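Local coordinates for methylxanthine N1-demethylase NdmA (Pseudomonas putida, PDB 6ICN), which catalyses the N1-demethylation of caffeine to theobromine and formaldehyde, the first step of caffeine degradation, as a Rieske-type non-heme iron oxygenase, at residues 28-33 against 351-356; 192-197 against 204-209; 198-203 against 297-302. One frame throughout, in Å; residues are numbered along the deposited sequence.

Contact 1 of 3, residues 28-33 against 351-356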
# COMPACT_ATOMS: atom_id res chain seq x y z
N ARG A 28 -33.81 18.02 -8.35
CA ARG A 28 -32.92 17.73 -9.46
C ARG A 28 -33.64 17.19 -10.68
O ARG A 28 -33.00 16.99 -11.71
CB ARG A 28 -31.85 16.71 -9.02
CG ARG A 28 -31.07 17.16 -7.79
CD ARG A 28 -29.58 16.73 -7.90
NE ARG A 28 -28.75 17.84 -8.32
CZ ARG A 28 -27.52 17.71 -8.82
NH1 ARG A 28 -26.80 18.79 -9.19
NH2 ARG A 28 -27.00 16.50 -9.00
N GLU A 29 -34.94 16.94 -10.56
CA GLU A 29 -35.66 16.29 -11.66
C GLU A 29 -35.52 17.09 -12.95
O GLU A 29 -35.35 16.51 -14.03
CB GLU A 29 -37.13 16.12 -11.26
CG GLU A 29 -38.03 15.63 -12.36
CD GLU A 29 -37.93 14.14 -12.60
OE1 GLU A 29 -37.28 13.43 -11.79
OE2 GLU A 29 -38.53 13.67 -13.60
N TYR A 30 -35.55 18.42 -12.85
CA TYR A 30 -35.54 19.24 -14.06
C TYR A 30 -34.25 19.04 -14.86
O TYR A 30 -34.27 19.18 -16.08
CB TYR A 30 -35.75 20.72 -13.70
CG TYR A 30 -34.52 21.50 -13.27
CD1 TYR A 30 -33.98 21.35 -11.98
CD2 TYR A 30 -33.90 22.38 -14.12
CE1 TYR A 30 -32.86 22.06 -11.59
CE2 TYR A 30 -32.78 23.11 -13.74
CZ TYR A 30 -32.26 22.93 -12.48
OH TYR A 30 -31.15 23.64 -12.09
N LEU A 31 -33.14 18.68 -14.20
CA LEU A 31 -31.89 18.47 -14.92
C LEU A 31 -31.95 17.28 -15.88
O LEU A 31 -31.15 17.22 -16.82
CB LEU A 31 -30.73 18.29 -13.93
CG LEU A 31 -30.44 19.54 -13.09
CD1 LEU A 31 -29.37 19.23 -12.03
CD2 LEU A 31 -29.98 20.66 -13.99
N ARG A 32 -32.87 16.33 -15.67
CA ARG A 32 -32.98 15.17 -16.55
C ARG A 32 -33.38 15.57 -17.97
O ARG A 32 -33.17 14.80 -18.90
CB ARG A 32 -34.00 14.16 -15.99
CG ARG A 32 -33.63 13.59 -14.62
CD ARG A 32 -34.74 12.72 -14.03
NE ARG A 32 -35.11 11.61 -14.91
CZ ARG A 32 -34.56 10.40 -14.84
NH1 ARG A 32 -33.64 10.14 -13.92
NH2 ARG A 32 -34.95 9.44 -15.68
N HIS A 33 -33.93 16.77 -18.15
CA HIS A 33 -34.38 17.20 -19.47
C HIS A 33 -33.27 17.75 -20.35
O HIS A 33 -33.52 18.00 -21.53
CB HIS A 33 -35.49 18.25 -19.30
CG HIS A 33 -36.75 17.67 -18.76
ND1 HIS A 33 -37.78 17.24 -19.58
CD2 HIS A 33 -37.12 17.35 -17.50
CE1 HIS A 33 -38.74 16.72 -18.84
NE2 HIS A 33 -38.37 16.78 -17.57
N GLN A 351 -44.47 23.60 -21.83
CA GLN A 351 -44.52 24.92 -22.44
C GLN A 351 -43.87 25.98 -21.55
O GLN A 351 -43.14 26.85 -22.04
CB GLN A 351 -45.98 25.27 -22.76
CG GLN A 351 -46.92 25.34 -21.55
CD GLN A 351 -46.90 24.09 -20.65
OE1 GLN A 351 -47.18 22.97 -21.11
NE2 GLN A 351 -46.54 24.29 -19.37
N ALA A 352 -44.13 25.93 -20.24
CA ALA A 352 -43.49 26.89 -19.33
C ALA A 352 -41.98 26.73 -19.33
O ALA A 352 -41.24 27.72 -19.38
CB ALA A 352 -44.03 26.71 -17.91
N PHE A 353 -41.51 25.48 -19.29
CA PHE A 353 -40.07 25.22 -19.31
C PHE A 353 -39.44 25.74 -20.60
O PHE A 353 -38.39 26.39 -20.57
CB PHE A 353 -39.82 23.72 -19.14
CG PHE A 353 -38.37 23.35 -18.98
CD1 PHE A 353 -37.76 23.42 -17.73
CD2 PHE A 353 -37.62 22.93 -20.07
CE1 PHE A 353 -36.43 23.07 -17.57
CE2 PHE A 353 -36.29 22.57 -19.92
CZ PHE A 353 -35.70 22.65 -18.67
N ARG A 354 -40.06 25.46 -21.75
CA ARG A 354 -39.51 25.93 -23.02
C ARG A 354 -39.36 27.45 -23.03
O ARG A 354 -38.36 27.98 -23.53
CB ARG A 354 -40.41 25.47 -24.17
CG ARG A 354 -39.97 26.00 -25.52
CD ARG A 354 -40.99 25.62 -26.59
NE ARG A 354 -40.67 24.31 -27.14
CZ ARG A 354 -39.83 24.13 -28.15
NH1 ARG A 354 -39.24 25.18 -28.71
NH2 ARG A 354 -39.58 22.90 -28.60
N SER A 355 -40.35 28.17 -22.48
CA SER A 355 -40.26 29.63 -22.45
C SER A 355 -39.15 30.11 -21.52
O SER A 355 -38.37 31.00 -21.88
CB SER A 355 -41.61 30.21 -22.02
OG SER A 355 -42.60 29.91 -23.00
N ALA A 356 -39.08 29.54 -20.32
CA ALA A 356 -38.03 29.92 -19.37
C ALA A 356 -36.64 29.70 -19.97
O ALA A 356 -35.75 30.54 -19.80
CB ALA A 356 -38.19 29.12 -18.08
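Phe-353 reaches out from helix 350-358 and places the far end of its ring between Tyr-30 and His-33, two side chains one turn apart on the N-terminal segment. Tyr-30 CD2 lies 4.3 Å from Phe-353 CE1, and each of these atoms sits at the edge of the other ring, near its plane, so that the two rings meet rim to rim. On its other flank Phe-353 CE2 touches CB of His-33 at 4.4 Å. The imidazole is farther off: its centroid stands 5.9 Å from that of Phe-353, with the planes turned obliquely by 44°. The contact is therefore light and apolar, without a hydrogen bond across it. With chi1 at -173°, CG of Phe-353 lies opposite the backbone N, which extends the ring away from the helix and toward the turn.

The next shell packs round these rings. Leu-31 CD2 lies 3.5 Å above one face of Tyr-30, near its rim, while Tyr-30 O lies in the plane of the His-33 ring at its edge. Within the turn, His-33 N bonds to Tyr-30 O at 3.2 Å and Arg-32 N to Glu-29 O at 3.0 Å. Phe-149 stacks on His-33 and also meets Phe-353 at a steep angle, and His-346 of helix 330-348 meets the His-33 ring, making an aromatic cluster. Farther out, Arg-28 and Arg-32 form salt bridges to Glu-180 and Glu-62.

This is buried aromatic packing away from the [2Fe-2S] cluster and the caffeine pocket. It joins parts near the two ends of the chain, setting the turn that leads into strand 35-40, an outer strand of the six-stranded antiparallel Rieske-domain sheet, against the C-terminal helix 350-358.

Contact 2 of 3, residues 192-197 against 204-209. With CO (cobalt (II) ion), chain E.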
# COMPACT_ATOMS: atom_id res chain seq x y z
N PHE A 192 -9.55 34.57 -9.30
CA PHE A 192 -8.29 34.38 -10.02
C PHE A 192 -7.12 34.90 -9.21
O PHE A 192 -6.07 34.24 -9.11
CB PHE A 192 -8.32 35.09 -11.39
CG PHE A 192 -9.31 34.51 -12.38
CD1 PHE A 192 -9.08 33.29 -12.98
CD2 PHE A 192 -10.45 35.21 -12.74
CE1 PHE A 192 -9.97 32.76 -13.90
CE2 PHE A 192 -11.35 34.69 -13.67
CZ PHE A 192 -11.11 33.46 -14.25
N ALA A 193 -7.27 36.07 -8.59
CA ALA A 193 -6.17 36.67 -7.85
C ALA A 193 -5.76 35.87 -6.63
O ALA A 193 -4.61 35.96 -6.21
CB ALA A 193 -6.53 38.11 -7.45
N PHE A 194 -6.66 35.05 -6.06
CA PHE A 194 -6.37 34.31 -4.84
C PHE A 194 -6.09 32.82 -5.07
O PHE A 194 -5.29 32.24 -4.32
CB PHE A 194 -7.55 34.48 -3.89
CG PHE A 194 -7.72 35.89 -3.47
CD1 PHE A 194 -6.88 36.42 -2.50
CD2 PHE A 194 -8.64 36.72 -4.10
CE1 PHE A 194 -6.97 37.75 -2.16
CE2 PHE A 194 -8.74 38.06 -3.75
CZ PHE A 194 -7.90 38.56 -2.77
N ILE A 195 -6.68 32.22 -6.08
CA ILE A 195 -6.50 30.78 -6.31
C ILE A 195 -5.46 30.57 -7.40
O ILE A 195 -4.72 29.58 -7.38
CB ILE A 195 -7.86 30.13 -6.64
CG1 ILE A 195 -8.71 30.07 -5.37
CG2 ILE A 195 -7.70 28.70 -7.22
CD1 ILE A 195 -9.86 29.12 -5.44
N HIS A 196 -5.35 31.54 -8.33
CA HIS A 196 -4.45 31.42 -9.48
C HIS A 196 -3.43 32.56 -9.62
O HIS A 196 -3.20 33.03 -10.74
CB HIS A 196 -5.26 31.36 -10.78
CG HIS A 196 -6.34 30.33 -10.78
ND1 HIS A 196 -6.09 28.97 -10.74
CD2 HIS A 196 -7.69 30.46 -10.88
CE1 HIS A 196 -7.23 28.31 -10.78
NE2 HIS A 196 -8.22 29.19 -10.85
N PRO A 197 -2.78 33.01 -8.54
CA PRO A 197 -1.90 34.19 -8.68
C PRO A 197 -0.70 33.94 -9.57
O PRO A 197 -0.36 34.80 -10.40
CB PRO A 197 -1.49 34.49 -7.23
CG PRO A 197 -1.58 33.19 -6.54
CD PRO A 197 -2.77 32.50 -7.16
N ASN A 204 -2.81 41.41 -7.51
CA ASN A 204 -3.37 42.73 -7.24
C ASN A 204 -4.58 43.07 -8.11
O ASN A 204 -5.27 44.06 -7.84
CB ASN A 204 -2.31 43.82 -7.42
CG ASN A 204 -1.44 43.61 -8.65
OD1 ASN A 204 -0.78 42.58 -8.80
ND2 ASN A 204 -1.44 44.60 -9.55
N ASN A 205 -4.87 42.27 -9.14
CA ASN A 205 -6.07 42.46 -9.97
C ASN A 205 -7.21 41.64 -9.36
O ASN A 205 -7.61 40.59 -9.87
CB ASN A 205 -5.82 42.04 -11.42
CG ASN A 205 -4.88 42.98 -12.15
OD1 ASN A 205 -3.70 42.67 -12.34
ND2 ASN A 205 -5.41 44.13 -12.58
N ALA A 206 -7.76 42.15 -8.26
CA ALA A 206 -8.84 41.46 -7.56
C ALA A 206 -10.21 42.08 -7.79
O ALA A 206 -11.22 41.45 -7.46
CB ALA A 206 -8.54 41.40 -6.05
N GLU A 207 -10.28 43.29 -8.37
CA GLU A 207 -11.56 43.96 -8.56
C GLU A 207 -12.05 43.76 -9.99
O GLU A 207 -11.48 44.36 -10.92
CB GLU A 207 -11.44 45.45 -8.24
CG GLU A 207 -12.73 46.22 -8.46
CD GLU A 207 -12.68 47.62 -7.87
OE1 GLU A 207 -13.69 48.35 -7.98
OE2 GLU A 207 -11.63 47.98 -7.28
N PRO A 208 -13.08 42.96 -10.22
CA PRO A 208 -13.55 42.72 -11.59
C PRO A 208 -14.62 43.73 -11.98
O PRO A 208 -15.23 44.36 -11.10
CB PRO A 208 -14.12 41.30 -11.52
CG PRO A 208 -14.69 41.23 -10.11
CD PRO A 208 -13.81 42.13 -9.24
N PRO A 209 -14.89 43.90 -13.27
CA PRO A 209 -16.00 44.75 -13.69
C PRO A 209 -17.33 44.00 -13.58
O PRO A 209 -17.37 42.78 -13.42
CB PRO A 209 -15.67 45.07 -15.15
CG PRO A 209 -14.94 43.83 -15.61
CD PRO A 209 -14.12 43.39 -14.41
CO CO E . -10.22 28.76 -10.88
O HOH W 1 -9.31 38.12 -9.58
O HOH W 2 -11.75 28.53 -12.30
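Ala-193 directs its methyl from the short helix 192-195 at the backbone of the returning loop, where CB meets Asn-205 O at 3.6 Å. The same methyl lies 4.1 Å from CB of Ala-206, so two small side chains let the segments come close. Phe-194 flanks this pair: its CE2 touches Ala-206 CB at 4.1 Å, the methyl approaching the ring obliquely. At chi1 -63° the ring swings to the backbone N side of Phe-194, which brings CE2 to the loop. Water 1 bridges the backbones beside the methyls, accepting from Ala-193 N at 3.1 Å and lying within bonding distance of O of Asn-205, a residue at the centre of an inverse gamma turn.

Just past the end of the helix, His-196 binds cobalt through NE2 at 2.0 Å, with Ile-195 CG2 packed over one face of its ring near the rim. His-191 and Asp-307 complete the protein ligands, the two-histidine, one-carboxylate set that holds iron in Rieske oxygenases. Glu-306 accepts from His-196 ND1, fixing the ring's rotation.

Helix 192-195 and the residue after it thus lie between helix 293-313, whose Val-303, Asp-307 and Val-310 pack on the metal side, and the second subunit, whose cluster ligand His-102 touches Phe-194; the loop 204-209 runs on to strand 214-216.

Contact 3 of 3, residues 198-203 against 297-302. With CFF (caffeine), chain F.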
# COMPACT_ATOMS: atom_id res chain seq x y z
N GLY A 198 -0.02 32.81 -9.45
CA GLY A 198 1.10 32.66 -10.37
C GLY A 198 0.70 32.43 -11.82
O GLY A 198 1.54 32.55 -12.71
N THR A 199 -0.58 32.18 -12.06
CA THR A 199 -1.00 31.32 -13.16
C THR A 199 -1.94 32.00 -14.13
O THR A 199 -1.71 31.96 -15.35
CB THR A 199 -1.65 30.07 -12.54
OG1 THR A 199 -0.72 29.49 -11.61
CG2 THR A 199 -1.99 29.05 -13.60
N LEU A 200 -3.01 32.62 -13.63
CA LEU A 200 -3.96 33.33 -14.48
C LEU A 200 -3.99 34.83 -14.26
O LEU A 200 -4.12 35.59 -15.22
CB LEU A 200 -5.38 32.76 -14.28
CG LEU A 200 -5.57 31.41 -14.98
CD1 LEU A 200 -6.94 30.81 -14.67
CD2 LEU A 200 -5.36 31.56 -16.49
N PHE A 201 -3.87 35.30 -13.02
CA PHE A 201 -4.02 36.72 -12.75
C PHE A 201 -2.87 37.21 -11.87
O PHE A 201 -2.26 36.44 -11.13
CB PHE A 201 -5.35 37.03 -12.05
CG PHE A 201 -6.45 37.45 -12.99
CD1 PHE A 201 -6.82 36.64 -14.06
CD2 PHE A 201 -7.13 38.64 -12.78
CE1 PHE A 201 -7.85 37.02 -14.92
CE2 PHE A 201 -8.16 39.02 -13.63
CZ PHE A 201 -8.52 38.21 -14.70
N ASP A 202 -2.60 38.51 -11.97
CA ASP A 202 -1.82 39.18 -10.93
C ASP A 202 -2.60 39.14 -9.62
O ASP A 202 -3.83 39.32 -9.62
CB ASP A 202 -1.54 40.64 -11.30
CG ASP A 202 -0.44 40.80 -12.32
OD1 ASP A 202 0.34 39.84 -12.54
OD2 ASP A 202 -0.33 41.90 -12.89
N PRO A 203 -1.94 38.90 -8.49
CA PRO A 203 -2.66 38.95 -7.20
C PRO A 203 -3.27 40.32 -6.88
O PRO A 203 -4.20 40.38 -6.06
CB PRO A 203 -1.60 38.54 -6.18
CG PRO A 203 -0.27 38.62 -6.89
CD PRO A 203 -0.57 38.37 -8.34
N ILE A 297 -1.89 21.29 -21.89
CA ILE A 297 -2.50 20.32 -20.98
C ILE A 297 -1.93 20.49 -19.59
O ILE A 297 -2.66 20.48 -18.59
CB ILE A 297 -2.31 18.88 -21.51
CG1 ILE A 297 -3.14 18.67 -22.78
CG2 ILE A 297 -2.74 17.86 -20.43
CD1 ILE A 297 -2.72 17.43 -23.60
N ALA A 298 -0.61 20.67 -19.49
CA ALA A 298 -0.01 20.83 -18.17
C ALA A 298 -0.52 22.10 -17.49
O ALA A 298 -0.79 22.09 -16.28
CB ALA A 298 1.51 20.85 -18.28
N PHE A 299 -0.66 23.18 -18.26
CA PHE A 299 -1.19 24.43 -17.71
C PHE A 299 -2.64 24.26 -17.24
O PHE A 299 -2.99 24.67 -16.13
CB PHE A 299 -1.10 25.54 -18.75
CG PHE A 299 -1.57 26.87 -18.24
CD1 PHE A 299 -0.74 27.65 -17.47
CD2 PHE A 299 -2.86 27.31 -18.50
CE1 PHE A 299 -1.17 28.88 -16.97
CE2 PHE A 299 -3.30 28.52 -18.00
CZ PHE A 299 -2.46 29.31 -17.24
N ASN A 300 -3.49 23.65 -18.07
CA ASN A 300 -4.87 23.41 -17.65
C ASN A 300 -4.92 22.57 -16.38
O ASN A 300 -5.69 22.86 -15.46
CB ASN A 300 -5.67 22.72 -18.77
CG ASN A 300 -5.83 23.60 -20.00
OD1 ASN A 300 -5.84 24.82 -19.89
ND2 ASN A 300 -5.90 22.98 -21.17
N ASP A 301 -4.10 21.51 -16.32
CA ASP A 301 -4.08 20.65 -15.15
C ASP A 301 -3.65 21.42 -13.91
O ASP A 301 -4.16 21.17 -12.81
CB ASP A 301 -3.14 19.47 -15.39
CG ASP A 301 -3.71 18.44 -16.37
OD1 ASP A 301 -4.90 18.54 -16.75
OD2 ASP A 301 -2.93 17.54 -16.75
N LEU A 302 -2.71 22.35 -14.06
CA LEU A 302 -2.27 23.19 -12.94
C LEU A 302 -3.41 24.07 -12.43
O LEU A 302 -3.65 24.15 -11.22
CB LEU A 302 -1.07 24.04 -13.38
CG LEU A 302 -0.56 25.11 -12.42
CD1 LEU A 302 -0.12 24.46 -11.11
CD2 LEU A 302 0.57 25.93 -13.06
N1 CFF F . -10.62 29.11 -16.53
C2 CFF F . -10.14 30.21 -17.20
C10 CFF F . -11.79 29.22 -15.68
C6 CFF F . -10.01 27.92 -16.65
N3 CFF F . -9.05 30.11 -17.99
O11 CFF F . -10.69 31.26 -17.08
C12 CFF F . -8.54 31.28 -18.70
C4 CFF F . -8.43 28.91 -18.12
C5 CFF F . -8.90 27.83 -17.47
N9 CFF F . -7.35 28.54 -18.82
O13 CFF F . -10.42 26.96 -16.07
N7 CFF F . -8.11 26.78 -17.79
C8 CFF F . -7.15 27.22 -18.62
C14 CFF F . -8.03 25.37 -17.47
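Phe-299 and Thr-199 are brought together by their first torsions: chi1 of -177° extends the phenyl ring of Phe-299 away from its helix, and chi1 of -54° in Thr-199 turns CG2 to the side opposite its own backbone N, against that ring. The two side chains run past one another in opposite senses, with Thr-199 CG2 3.5 Å from Phe-299 CE1. Thr-199 O approaches the same rim in the plane of the ring, 3.3 Å from CZ. This carbonyl is buried and has no hydrogen-bond partner in the model, so the slightly positive C-H edge of the ring probably offers it some electrostatic compensation.

Leu-200 adds a second apolar touch at the rim, CD2 lying 3.7 Å from Phe-299 CZ. The branched end of this leucine also faces the substrate: CD2 is 3.9 Å from C12, the methyl carbon on N3 of caffeine, while CD1 lies beside the pyrimidine part of the xanthine. At the imidazole end of the ligand, Asn-300 OD1 comes to 3.0 Å from caffeine C8, and its ND2 is held by Gln-170 OE1, which steadies the amide. In this pose caffeine C10, the methyl carbon on N1 that the enzyme removes, lies 5.1 Å from the cobalt ion. The polar end of Thr-199 has another task: OG1 is hydrogen-bonded to Glu-306, and Leu-302 CD2 packs loosely beside it.

The contact lines part of the caffeine pocket, setting the loop after helix 192-195 against helix 293-313. Val-303, one step further along that helix, touches both Thr-199 and Leu-200; Ala-236 and Pro-237 of a loop pack on Phe-299, while strands 277-286 and 166-175 of the seven-stranded antiparallel sheet lie beneath Asn-300 and Ile-297.

Contacts 2 and 3 adjoin, their centres 12 Å apart, and share the loop that follows helix 192-195: Phe-192 and Phe-201 stack on each other, and Ala-193 also packs on the carbonyls of Asp-202 and Pro-203. Glu-306 is a partner common to both. The centre of contact 1 is about 35 Å from that of contact 2 and about 36 Å from that of contact 3; it is purely aromatic and apolar, buried where segments near the two termini meet. Contact 3 is likewise buried but borders the substrate, whereas contact 2 is only partly buried, uses a bridging water and faces the second subunit. Both lie within the loop that contact 1 closes.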